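Local coordinates for protein ancestral congerin Con-anc (PDB 3AJY) that binds galactose-containing glycans as a reconstructed ancestral fish galectin, at residues A[32-37]-A[122-127]; A[10-15]-A[88-93]. All coordinates share one frame; numbering follows the deposited sequence.

Overall arrangement
From the N terminus the chain passes first through 10-15, then 32-37, then 88-93 and finally 122-127, so the first partners of both contacts are laid down before either second partner. Contact 2 closes a loop of 72 residues when 88-93 meets 10-15; contact 1 closes one of 84 when 122-127 pairs with 32-37. The two loops therefore cross. Contact 1 joins neighbouring strands within the six-stranded sheet, whereas contact 2 links an outer strand of that sheet, 12-13, to strand 85-92 of the five-stranded sheet. Their centres lie about 15 Å apart, yet they meet directly in the sandwich core, where Ile-33 CG1 is 3.7 Å from Ile-88 CD1.

Contact 1 of 2, residues A[32-37]-A[122-127]; sequences SINVGE and SLAGDA
Asn-34 and Ser-122 form a hydrogen-bonded pair of the antiparallel ladder between strands 30-35 and 117-125, neighbours in one sheet of the galectin beta-sandwich. Two backbone bonds join them: Asn-34 N to Ser-122 O (2.9 Å) and Ser-122 N to Asn-34 O (3.0 Å). On the opposite face from their side chains, Ile-33 and Leu-123 turn into the core toward strand 85-92, their CD1 atoms 3.9 Å apart. Starting at its root, the Asn-34 side chain has CB against Ser-122 OG at 3.5 Å. CG then stands anti to the carbonyl carbon (chi1 -52°), and the amide spreads over the sheet face that also carries Ser-32 and Ala-124. Its OD1 is hydrogen-bonded to His-45 ND1, which makes Asn-34 a second-shell partner of a residue in the glycan pocket; Ser-32 itself has its side chain about 6 Å from the bound galactose. ND2 uses its two hydrogens on different hydroxyls, donating along its own strand to Ser-32 OG at 3.2 Å and across the ladder to Ser-122 OG at 3.1 Å. Together with the OD1 bond these fix the amide rotation, although Ser-122 OG lies 20° out of the amide plane.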
# COMPACT_ATOMS: atom_id res chain seq x y z
N SER A 32 2.59 -16.36 -2.63
CA SER A 32 3.67 -15.63 -3.29
C SER A 32 3.56 -14.13 -3.13
O SER A 32 2.47 -13.57 -2.97
CB SER A 32 3.77 -15.99 -4.78
OG SER A 32 2.59 -15.62 -5.47
N ILE A 33 4.72 -13.49 -3.12
CA ILE A 33 4.83 -12.05 -3.23
C ILE A 33 5.44 -11.81 -4.59
O ILE A 33 6.40 -12.48 -4.95
CB ILE A 33 5.72 -11.47 -2.09
CG1 ILE A 33 5.08 -11.77 -0.72
CG2 ILE A 33 5.96 -9.96 -2.31
CD1 ILE A 33 3.58 -11.33 -0.58
N ASN A 34 4.86 -10.90 -5.35
CA ASN A 34 5.30 -10.62 -6.72
C ASN A 34 5.52 -9.14 -6.95
O ASN A 34 4.64 -8.32 -6.68
CB ASN A 34 4.25 -11.14 -7.70
CG ASN A 34 3.88 -12.56 -7.44
OD1 ASN A 34 4.65 -13.48 -7.72
ND2 ASN A 34 2.70 -12.77 -6.88
N VAL A 35 6.68 -8.79 -7.46
CA VAL A 35 6.95 -7.40 -7.76
C VAL A 35 7.55 -7.27 -9.16
O VAL A 35 8.43 -8.04 -9.53
CB VAL A 35 7.82 -6.73 -6.67
CG1 VAL A 35 7.07 -6.71 -5.33
CG2 VAL A 35 9.12 -7.48 -6.48
N GLY A 36 7.05 -6.30 -9.92
CA GLY A 36 7.55 -6.06 -11.26
C GLY A 36 6.80 -4.96 -11.96
O GLY A 36 6.62 -3.88 -11.41
N GLU A 37 6.35 -5.25 -13.18
CA GLU A 37 5.64 -4.30 -14.02
C GLU A 37 4.16 -4.59 -14.08
O GLU A 37 3.36 -3.67 -14.26
CB GLU A 37 6.13 -4.39 -15.46
CG GLU A 37 7.52 -3.87 -15.72
CD GLU A 37 7.85 -3.89 -17.20
OE1 GLU A 37 6.90 -3.85 -18.03
OE2 GLU A 37 9.05 -3.94 -17.53
N SER A 122 1.74 -7.76 -6.09
CA SER A 122 0.60 -8.58 -5.71
C SER A 122 1.05 -9.62 -4.73
O SER A 122 2.25 -9.88 -4.61
CB SER A 122 0.01 -9.29 -6.93
OG SER A 122 0.91 -10.27 -7.40
N LEU A 123 0.07 -10.17 -4.02
CA LEU A 123 0.18 -11.45 -3.34
C LEU A 123 -0.74 -12.43 -4.07
O LEU A 123 -1.87 -12.08 -4.46
CB LEU A 123 -0.30 -11.29 -1.90
CG LEU A 123 -0.38 -12.55 -1.04
CD1 LEU A 123 -0.05 -12.23 0.40
CD2 LEU A 123 -1.76 -13.18 -1.11
N ALA A 124 -0.29 -13.67 -4.21
CA ALA A 124 -1.12 -14.70 -4.84
C ALA A 124 -1.08 -15.93 -3.99
O ALA A 124 -0.19 -16.06 -3.14
CB ALA A 124 -0.62 -15.01 -6.27
N GLY A 125 -2.06 -16.81 -4.18
CA GLY A 125 -2.13 -18.04 -3.41
C GLY A 125 -2.84 -17.95 -2.07
O GLY A 125 -3.68 -17.09 -1.84
N ASP A 126 -2.48 -18.86 -1.17
CA ASP A 126 -3.24 -19.14 0.02
C ASP A 126 -2.91 -18.25 1.23
O ASP A 126 -2.56 -18.75 2.30
CB ASP A 126 -3.06 -20.61 0.35
CG ASP A 126 -3.42 -21.50 -0.84
OD1 ASP A 126 -2.65 -22.44 -1.11
OD2 ASP A 126 -4.45 -21.23 -1.52
N ALA A 127 -3.08 -16.95 1.06
CA ALA A 127 -2.85 -15.95 2.13
C ALA A 127 -3.67 -14.74 1.76
O ALA A 127 -4.27 -14.70 0.68
CB ALA A 127 -1.34 -15.58 2.21

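Contact 2 of 2, residues A[10-15]-A[88-93]; sequences FDFKVG and ITITFD
Phe-12, at the centre of an inverse gamma turn, is the first residue of 10-15 to reach strand 85-92. With CG anti to the backbone N (chi1 -174°), its ring extends to the strand and lays one face against Phe-92. The evidence for a T-shaped pair is direct: the centroids are 5.0 Å apart, the planes stand at 86°, and Phe-92 CE1 sits 3.6 Å above the Phe-12 plane, over its centre. Two residues earlier on that strand, Ile-90 meets the same ring, its CG2 4.1 Å from Phe-12 CZ. The Phe-12 carbonyl adds a second approach, its O lying in the plane of the Phe-92 ring at the edge, 3.7 Å from CZ. Lys-13 brings its backbone carbon to the same CZ, while its ammonium turns back to a long salt bridge with Asp-11. Val-14 follows with both branches in use: CG2 packs on Phe-92 CE2 at 3.8 Å, and CG1 comes to 3.4 Å from Phe-92 O. Gly-15 completes the contact through water 1, which accepts a weak bond from Gly-15 N and a firmer one from Phe-92 N at 2.8 Å, and donates to Thr-91 OG1 at 2.7 Å. That hydroxyl is also bonded to Lys-16 O. Ring packing by Phe-12, from the short, weakly bonded strand 12-13 of the six-stranded sheet, and the water held by Gly-15 just after it thus meet the end of strand 85-92 in the five-stranded sheet, closing one edge of the galectin beta-sandwich.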
# COMPACT_ATOMS: atom_id res chain seq x y z
N PHE A 10 3.98 5.79 -3.64
CA PHE A 10 4.85 4.65 -3.43
C PHE A 10 5.77 4.50 -4.62
O PHE A 10 5.39 3.93 -5.63
CB PHE A 10 4.07 3.36 -3.12
CG PHE A 10 3.72 3.18 -1.65
CD1 PHE A 10 3.95 4.20 -0.71
CD2 PHE A 10 3.12 1.99 -1.21
CE1 PHE A 10 3.62 4.03 0.65
CE2 PHE A 10 2.78 1.80 0.14
CZ PHE A 10 3.03 2.82 1.07
N ASP A 11 6.97 5.06 -4.48
CA ASP A 11 7.99 4.96 -5.50
C ASP A 11 8.99 3.87 -5.04
O ASP A 11 9.94 4.15 -4.29
CB ASP A 11 8.63 6.35 -5.67
CG ASP A 11 9.60 6.45 -6.85
OD1 ASP A 11 9.81 5.47 -7.61
OD2 ASP A 11 10.17 7.56 -7.01
N PHE A 12 8.72 2.63 -5.44
CA PHE A 12 9.56 1.49 -5.03
C PHE A 12 10.77 1.46 -5.94
O PHE A 12 10.78 0.81 -6.99
CB PHE A 12 8.77 0.16 -5.02
CG PHE A 12 9.55 -1.03 -4.46
CD1 PHE A 12 10.56 -0.84 -3.50
CD2 PHE A 12 9.25 -2.34 -4.88
CE1 PHE A 12 11.27 -1.93 -2.97
CE2 PHE A 12 9.95 -3.44 -4.36
CZ PHE A 12 10.98 -3.24 -3.39
N LYS A 13 11.78 2.22 -5.54
CA LYS A 13 12.98 2.41 -6.34
C LYS A 13 14.19 1.94 -5.54
O LYS A 13 14.05 1.60 -4.37
CB LYS A 13 13.10 3.88 -6.77
CG LYS A 13 13.31 4.88 -5.61
CD LYS A 13 13.49 6.28 -6.17
CE LYS A 13 13.51 7.33 -5.06
NZ LYS A 13 13.25 8.67 -5.66
N VAL A 14 15.36 1.88 -6.17
CA VAL A 14 16.60 1.45 -5.48
C VAL A 14 16.77 2.22 -4.15
O VAL A 14 16.64 3.44 -4.12
CB VAL A 14 17.86 1.61 -6.39
CG1 VAL A 14 19.16 1.27 -5.62
CG2 VAL A 14 17.74 0.76 -7.64
N GLY A 15 17.03 1.48 -3.07
CA GLY A 15 17.20 2.08 -1.75
C GLY A 15 15.94 2.19 -0.91
O GLY A 15 16.01 2.52 0.27
N ILE A 88 7.38 -9.75 5.26
CA ILE A 88 8.52 -9.82 4.37
C ILE A 88 8.96 -8.41 4.00
O ILE A 88 8.13 -7.57 3.72
CB ILE A 88 8.18 -10.65 3.08
CG1 ILE A 88 7.73 -12.06 3.46
CG2 ILE A 88 9.37 -10.76 2.14
CD1 ILE A 88 6.90 -12.76 2.37
N THR A 89 10.26 -8.16 4.01
CA THR A 89 10.80 -6.86 3.54
C THR A 89 11.77 -7.07 2.37
O THR A 89 12.65 -7.94 2.42
CB THR A 89 11.46 -6.06 4.69
OG1 THR A 89 10.47 -5.76 5.68
CG2 THR A 89 12.06 -4.75 4.19
N ILE A 90 11.59 -6.26 1.33
CA ILE A 90 12.36 -6.39 0.09
C ILE A 90 12.96 -5.04 -0.28
O ILE A 90 12.30 -4.00 -0.19
CB ILE A 90 11.46 -6.83 -1.11
CG1 ILE A 90 10.72 -8.14 -0.79
CG2 ILE A 90 12.31 -6.98 -2.38
CD1 ILE A 90 9.59 -8.49 -1.79
N THR A 91 14.21 -5.06 -0.69
CA THR A 91 14.85 -3.87 -1.23
C THR A 91 15.75 -4.37 -2.33
O THR A 91 16.00 -5.57 -2.41
CB THR A 91 15.66 -3.07 -0.15
OG1 THR A 91 16.03 -1.80 -0.69
CG2 THR A 91 16.89 -3.81 0.26
N PHE A 92 16.25 -3.47 -3.15
CA PHE A 92 17.10 -3.89 -4.25
C PHE A 92 18.04 -2.81 -4.75
O PHE A 92 17.75 -1.63 -4.63
CB PHE A 92 16.25 -4.39 -5.43
CG PHE A 92 15.36 -3.34 -6.04
CD1 PHE A 92 14.11 -3.07 -5.49
CD2 PHE A 92 15.75 -2.67 -7.19
CE1 PHE A 92 13.29 -2.12 -6.06
CE2 PHE A 92 14.92 -1.72 -7.77
CZ PHE A 92 13.69 -1.44 -7.21
N ASP A 93 19.14 -3.24 -5.36
CA ASP A 93 19.94 -2.37 -6.20
C ASP A 93 19.87 -2.85 -7.67
O ASP A 93 19.07 -3.74 -8.01
CB ASP A 93 21.37 -2.26 -5.66
CG ASP A 93 22.08 -3.58 -5.59
OD1 ASP A 93 22.76 -3.83 -4.57
OD2 ASP A 93 21.96 -4.36 -6.55
O HOH W 1 15.21 -0.91 -3.13
O HOH W 2 18.30 -1.02 -1.46